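PDB 4TLV: ADP-ribosylating toxin CARDS from Mycoplasma pneumoniae, which transfers the ADP-ribosyl group of NAD(+) to multiple target proteins and, as the main virulence factor of the bacterium, causes vacuoles to form in mammalian cells. Local coordinates for residues A143-V157 against E171-Y185. Sequence-based numbering, arbitrary orientation.
Sequences AANVRSAWLVDAVPV and ETTRINEPEMHNPHY. With SO4 (sulfate ion), chain G.
Asp153 OD2 takes the NH2 of Arg174 at 2.7 Å and a long, weak bond from Asn176 ND2, whose amide is turned steeply against the carboxylate. The other carboxylate oxygen, OD1, receives Arg174 NE through its syn lone pair at 3.0 Å, nearly straight. Arg174 thus grips the acid side-on, with the two flat groups only 10° from coplanar. Asp153 reaches this position because its CG sits between the backbone N and the carbonyl carbon (chi1 62°).

The bridge sits on an antiparallel hairpin of strands 146-156 and 168-181, within the sheet of the mART domain. Asp153 and Arg174 are a hydrogen-bonded pair, as are Val155 with Thr172 and Ala149 with Met180. Between Ala149 and Val152 the register shifts by two, splitting the pairing into two ladders, and the partner strand loops out through a cis peptide before Pro178. Water 3 bridges the gap, accepting from Leu151 N and donating to the carbonyls of Asn176 and Pro178. Trp150 lies against this loop: Glu179 CG is 3.5 Å from its CZ2, over one face and offset toward the rim, while water 2 links NE1 to Glu177 OE1.

Farther along, the Arg147 chain runs over the Tyr185 ring, CB 3.7 Å from its centroid in a CH-pi contact. CG anti to the backbone N (chi1 -177°) lays the chain there, and a bend at chi3 follows. Asn182 closes this end, ND2 giving 2.8 Å to Val146 O while OD1 makes an Asx turn with His184 N.

The charges of Asp153 and Arg174 probably offset each other. Arg147, its NE salt-bridged to Glu82 of strand 76-84, holds O1 and O4 of a sulfate, probably from the crystallisation liquor, through NH1 and NH2; Arg8 binds it too, so the site can take an anion.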
# COMPACT_ATOMS: atom_id res chain seq x y z
N ALA A 143 6.76 -21.06 -17.85
CA ALA A 143 6.91 -20.10 -18.94
C ALA A 143 5.56 -19.66 -19.49
O ALA A 143 5.38 -18.50 -19.90
CB ALA A 143 7.77 -20.71 -20.06
N ALA A 144 4.60 -20.58 -19.51
CA ALA A 144 3.27 -20.30 -20.04
C ALA A 144 2.49 -19.19 -19.32
O ALA A 144 1.56 -18.63 -19.89
CB ALA A 144 2.43 -21.59 -20.10
N ASN A 145 2.87 -18.88 -18.07
CA ASN A 145 2.25 -17.77 -17.34
C ASN A 145 2.79 -16.39 -17.76
O ASN A 145 2.16 -15.37 -17.49
CB ASN A 145 2.48 -17.90 -15.81
CG ASN A 145 1.65 -19.01 -15.19
OD1 ASN A 145 1.96 -20.26 -15.53
ND2 ASN A 145 0.75 -18.75 -14.37
N VAL A 146 3.96 -16.35 -18.39
CA VAL A 146 4.65 -15.08 -18.62
C VAL A 146 4.20 -14.48 -19.95
O VAL A 146 4.48 -15.05 -21.02
CB VAL A 146 6.18 -15.24 -18.58
CG1 VAL A 146 6.88 -13.88 -18.73
CG2 VAL A 146 6.62 -15.91 -17.28
N ARG A 147 3.47 -13.37 -19.90
CA ARG A 147 2.89 -12.83 -21.12
C ARG A 147 3.82 -11.88 -21.86
O ARG A 147 3.92 -11.96 -23.08
CB ARG A 147 1.55 -12.14 -20.86
CG ARG A 147 0.89 -11.62 -22.16
CD ARG A 147 -0.59 -11.25 -21.97
NE ARG A 147 -0.74 -9.91 -21.39
CZ ARG A 147 -1.89 -9.24 -21.38
NH1 ARG A 147 -2.99 -9.78 -21.91
NH2 ARG A 147 -1.95 -8.03 -20.84
N SER A 148 4.47 -10.99 -21.12
CA SER A 148 5.21 -9.88 -21.74
C SER A 148 6.45 -9.50 -20.95
O SER A 148 6.58 -9.87 -19.78
CB SER A 148 4.31 -8.63 -21.83
OG SER A 148 3.04 -8.95 -22.39
N ALA A 149 7.34 -8.75 -21.58
CA ALA A 149 8.48 -8.16 -20.89
C ALA A 149 8.79 -6.78 -21.47
O ALA A 149 8.50 -6.52 -22.64
CB ALA A 149 9.69 -9.05 -21.03
N TRP A 150 9.33 -5.89 -20.63
CA TRP A 150 9.85 -4.58 -21.06
C TRP A 150 11.25 -4.41 -20.51
O TRP A 150 11.52 -4.78 -19.37
CB TRP A 150 9.02 -3.42 -20.49
CG TRP A 150 7.62 -3.36 -20.93
CD1 TRP A 150 7.10 -2.56 -21.90
CD2 TRP A 150 6.53 -4.11 -20.39
NE1 TRP A 150 5.74 -2.77 -22.01
CE2 TRP A 150 5.37 -3.72 -21.09
CE3 TRP A 150 6.42 -5.07 -19.38
CZ2 TRP A 150 4.12 -4.26 -20.82
CZ3 TRP A 150 5.18 -5.61 -19.12
CH2 TRP A 150 4.04 -5.21 -19.83
N LEU A 151 12.14 -3.83 -21.30
CA LEU A 151 13.45 -3.43 -20.80
C LEU A 151 13.25 -2.27 -19.83
O LEU A 151 12.54 -1.32 -20.15
CB LEU A 151 14.36 -3.01 -21.95
CG LEU A 151 15.70 -2.42 -21.54
CD1 LEU A 151 16.56 -3.45 -20.81
CD2 LEU A 151 16.44 -1.85 -22.75
N VAL A 152 13.85 -2.34 -18.65
CA VAL A 152 13.76 -1.21 -17.73
C VAL A 152 15.16 -0.76 -17.38
O VAL A 152 16.09 -1.56 -17.40
CB VAL A 152 12.99 -1.53 -16.44
CG1 VAL A 152 11.59 -2.03 -16.78
CG2 VAL A 152 13.73 -2.56 -15.62
N ASP A 153 15.31 0.52 -17.07
CA ASP A 153 16.61 1.02 -16.64
C ASP A 153 16.45 2.03 -15.51
O ASP A 153 15.36 2.58 -15.27
CB ASP A 153 17.42 1.58 -17.82
CG ASP A 153 16.74 2.76 -18.49
OD1 ASP A 153 15.88 3.41 -17.86
OD2 ASP A 153 17.08 3.07 -19.65
N ALA A 154 17.53 2.24 -14.77
CA ALA A 154 17.54 3.24 -13.72
C ALA A 154 18.47 4.34 -14.19
O ALA A 154 19.59 4.05 -14.62
CB ALA A 154 18.06 2.63 -12.43
N VAL A 155 18.02 5.58 -14.12
CA VAL A 155 18.83 6.73 -14.52
C VAL A 155 18.77 7.85 -13.49
O VAL A 155 17.76 8.05 -12.81
CB VAL A 155 18.36 7.26 -15.89
CG1 VAL A 155 18.57 6.21 -16.96
CG2 VAL A 155 16.90 7.66 -15.82
N PRO A 156 19.87 8.62 -13.36
CA PRO A 156 19.86 9.72 -12.39
C PRO A 156 18.89 10.83 -12.80
O PRO A 156 18.74 11.12 -13.99
CB PRO A 156 21.30 10.25 -12.42
CG PRO A 156 21.91 9.72 -13.69
CD PRO A 156 21.16 8.47 -14.07
N VAL A 157 18.28 11.47 -11.81
CA VAL A 157 17.46 12.66 -12.03
C VAL A 157 18.34 13.90 -12.21
O VAL A 157 19.24 14.15 -11.42
CB VAL A 157 16.50 12.86 -10.85
CG1 VAL A 157 15.66 14.14 -11.02
CG2 VAL A 157 15.57 11.62 -10.70
N GLU A 171 18.11 8.59 -8.19
CA GLU A 171 17.80 7.83 -9.38
C GLU A 171 16.30 7.68 -9.54
O GLU A 171 15.55 7.70 -8.56
CB GLU A 171 18.40 6.43 -9.29
CG GLU A 171 19.89 6.39 -9.09
CD GLU A 171 20.65 6.55 -10.39
OE1 GLU A 171 20.24 5.98 -11.42
OE2 GLU A 171 21.69 7.24 -10.37
N THR A 172 15.87 7.47 -10.78
CA THR A 172 14.51 7.03 -11.03
C THR A 172 14.58 5.87 -12.02
O THR A 172 15.67 5.47 -12.45
CB THR A 172 13.60 8.20 -11.50
OG1 THR A 172 12.23 7.77 -11.49
CG2 THR A 172 13.98 8.69 -12.90
N THR A 173 13.44 5.28 -12.36
CA THR A 173 13.43 4.15 -13.26
C THR A 173 12.62 4.51 -14.48
O THR A 173 11.80 5.43 -14.45
CB THR A 173 12.82 2.90 -12.59
OG1 THR A 173 11.52 3.22 -12.11
CG2 THR A 173 13.69 2.47 -11.41
N ARG A 174 12.85 3.79 -15.57
CA ARG A 174 12.08 3.98 -16.78
C ARG A 174 11.66 2.63 -17.34
O ARG A 174 12.45 1.68 -17.35
CB ARG A 174 12.91 4.74 -17.83
CG ARG A 174 13.29 6.15 -17.40
CD ARG A 174 13.96 6.88 -18.55
NE ARG A 174 15.02 6.05 -19.12
CZ ARG A 174 15.65 6.33 -20.26
NH1 ARG A 174 15.33 7.42 -20.94
NH2 ARG A 174 16.60 5.52 -20.71
N ILE A 175 10.41 2.54 -17.78
CA ILE A 175 9.97 1.35 -18.49
C ILE A 175 10.00 1.66 -19.99
O ILE A 175 9.22 2.45 -20.51
CB ILE A 175 8.56 0.92 -18.04
CG1 ILE A 175 8.55 0.72 -16.52
CG2 ILE A 175 8.14 -0.37 -18.77
CD1 ILE A 175 7.18 0.42 -15.95
N ASN A 176 10.94 1.03 -20.68
CA ASN A 176 11.13 1.33 -22.10
C ASN A 176 10.21 0.55 -23.04
O ASN A 176 10.02 -0.66 -22.88
CB ASN A 176 12.60 1.09 -22.45
CG ASN A 176 13.53 1.95 -21.60
OD1 ASN A 176 13.44 3.18 -21.62
ND2 ASN A 176 14.40 1.30 -20.83
N GLU A 177 9.64 1.24 -24.02
CA GLU A 177 8.97 0.58 -25.15
C GLU A 177 10.05 -0.06 -26.00
O GLU A 177 11.22 0.35 -25.93
CB GLU A 177 8.17 1.57 -25.99
CG GLU A 177 7.12 2.36 -25.23
CD GLU A 177 6.12 1.47 -24.50
OE1 GLU A 177 5.99 0.28 -24.85
OE2 GLU A 177 5.44 1.98 -23.57
N PRO A 178 9.69 -1.08 -26.79
CA PRO A 178 8.35 -1.64 -26.91
C PRO A 178 8.18 -2.88 -26.04
O PRO A 178 9.14 -3.49 -25.60
CB PRO A 178 8.29 -2.08 -28.38
CG PRO A 178 9.76 -2.12 -28.86
CD PRO A 178 10.63 -1.78 -27.67
N GLU A 179 6.93 -3.23 -25.81
CA GLU A 179 6.61 -4.45 -25.09
C GLU A 179 7.03 -5.64 -25.93
O GLU A 179 6.86 -5.63 -27.15
CB GLU A 179 5.11 -4.48 -24.86
CG GLU A 179 4.62 -5.63 -24.02
CD GLU A 179 3.11 -5.65 -23.97
OE1 GLU A 179 2.49 -4.58 -24.13
OE2 GLU A 179 2.55 -6.75 -23.80
N MET A 180 7.60 -6.65 -25.29
CA MET A 180 7.94 -7.88 -25.98
C MET A 180 6.97 -8.99 -25.57
O MET A 180 6.83 -9.28 -24.38
CB MET A 180 9.38 -8.28 -25.64
CG MET A 180 10.42 -7.24 -26.07
SD MET A 180 12.04 -7.56 -25.37
CE MET A 180 11.92 -6.65 -23.83
N HIS A 181 6.31 -9.62 -26.53
CA HIS A 181 5.35 -10.68 -26.21
C HIS A 181 5.98 -12.07 -26.22
O HIS A 181 6.76 -12.40 -27.12
CB HIS A 181 4.14 -10.66 -27.16
CG HIS A 181 3.15 -11.75 -26.88
ND1 HIS A 181 2.29 -11.72 -25.80
CD2 HIS A 181 2.90 -12.91 -27.53
CE1 HIS A 181 1.55 -12.81 -25.80
NE2 HIS A 181 1.89 -13.55 -26.84
N ASN A 182 5.63 -12.89 -25.23
CA ASN A 182 6.14 -14.25 -25.14
C ASN A 182 5.33 -15.20 -26.02
O ASN A 182 4.14 -15.43 -25.78
CB ASN A 182 6.05 -14.72 -23.69
CG ASN A 182 6.55 -16.12 -23.51
OD1 ASN A 182 7.12 -16.71 -24.43
ND2 ASN A 182 6.36 -16.67 -22.31
N PRO A 183 5.98 -15.77 -27.06
CA PRO A 183 5.20 -16.65 -27.95
C PRO A 183 4.73 -17.93 -27.23
O PRO A 183 3.81 -18.57 -27.71
CB PRO A 183 6.21 -17.00 -29.06
CG PRO A 183 7.56 -16.77 -28.43
CD PRO A 183 7.38 -15.62 -27.49
N HIS A 184 5.37 -18.29 -26.12
CA HIS A 184 4.96 -19.45 -25.34
C HIS A 184 3.86 -19.14 -24.32
O HIS A 184 3.43 -20.03 -23.58
CB HIS A 184 6.16 -20.05 -24.61
CG HIS A 184 7.28 -20.45 -25.51
ND1 HIS A 184 7.17 -21.47 -26.43
CD2 HIS A 184 8.55 -19.98 -25.63
CE1 HIS A 184 8.31 -21.61 -27.08
NE2 HIS A 184 9.17 -20.72 -26.61
N TYR A 185 3.43 -17.89 -24.25
CA TYR A 185 2.37 -17.53 -23.30
C TYR A 185 1.07 -18.25 -23.65
O TYR A 185 0.70 -18.35 -24.82
CB TYR A 185 2.12 -16.01 -23.29
CG TYR A 185 0.92 -15.62 -22.44
CD1 TYR A 185 0.98 -15.68 -21.04
CD2 TYR A 185 -0.27 -15.20 -23.02
CE1 TYR A 185 -0.11 -15.33 -20.27
CE2 TYR A 185 -1.37 -14.84 -22.25
CZ TYR A 185 -1.28 -14.92 -20.86
OH TYR A 185 -2.35 -14.58 -20.07
S SO4 G . -5.88 -7.76 -20.40
O1 SO4 G . -5.70 -8.92 -21.28
O2 SO4 G . -6.99 -6.91 -20.87
O3 SO4 G . -6.20 -8.25 -19.06
O4 SO4 G . -4.64 -6.96 -20.39
O HOH W 1 2.13 -9.20 -24.87
O HOH W 2 3.88 -1.10 -23.34
O HOH W 3 11.05 -2.86 -23.85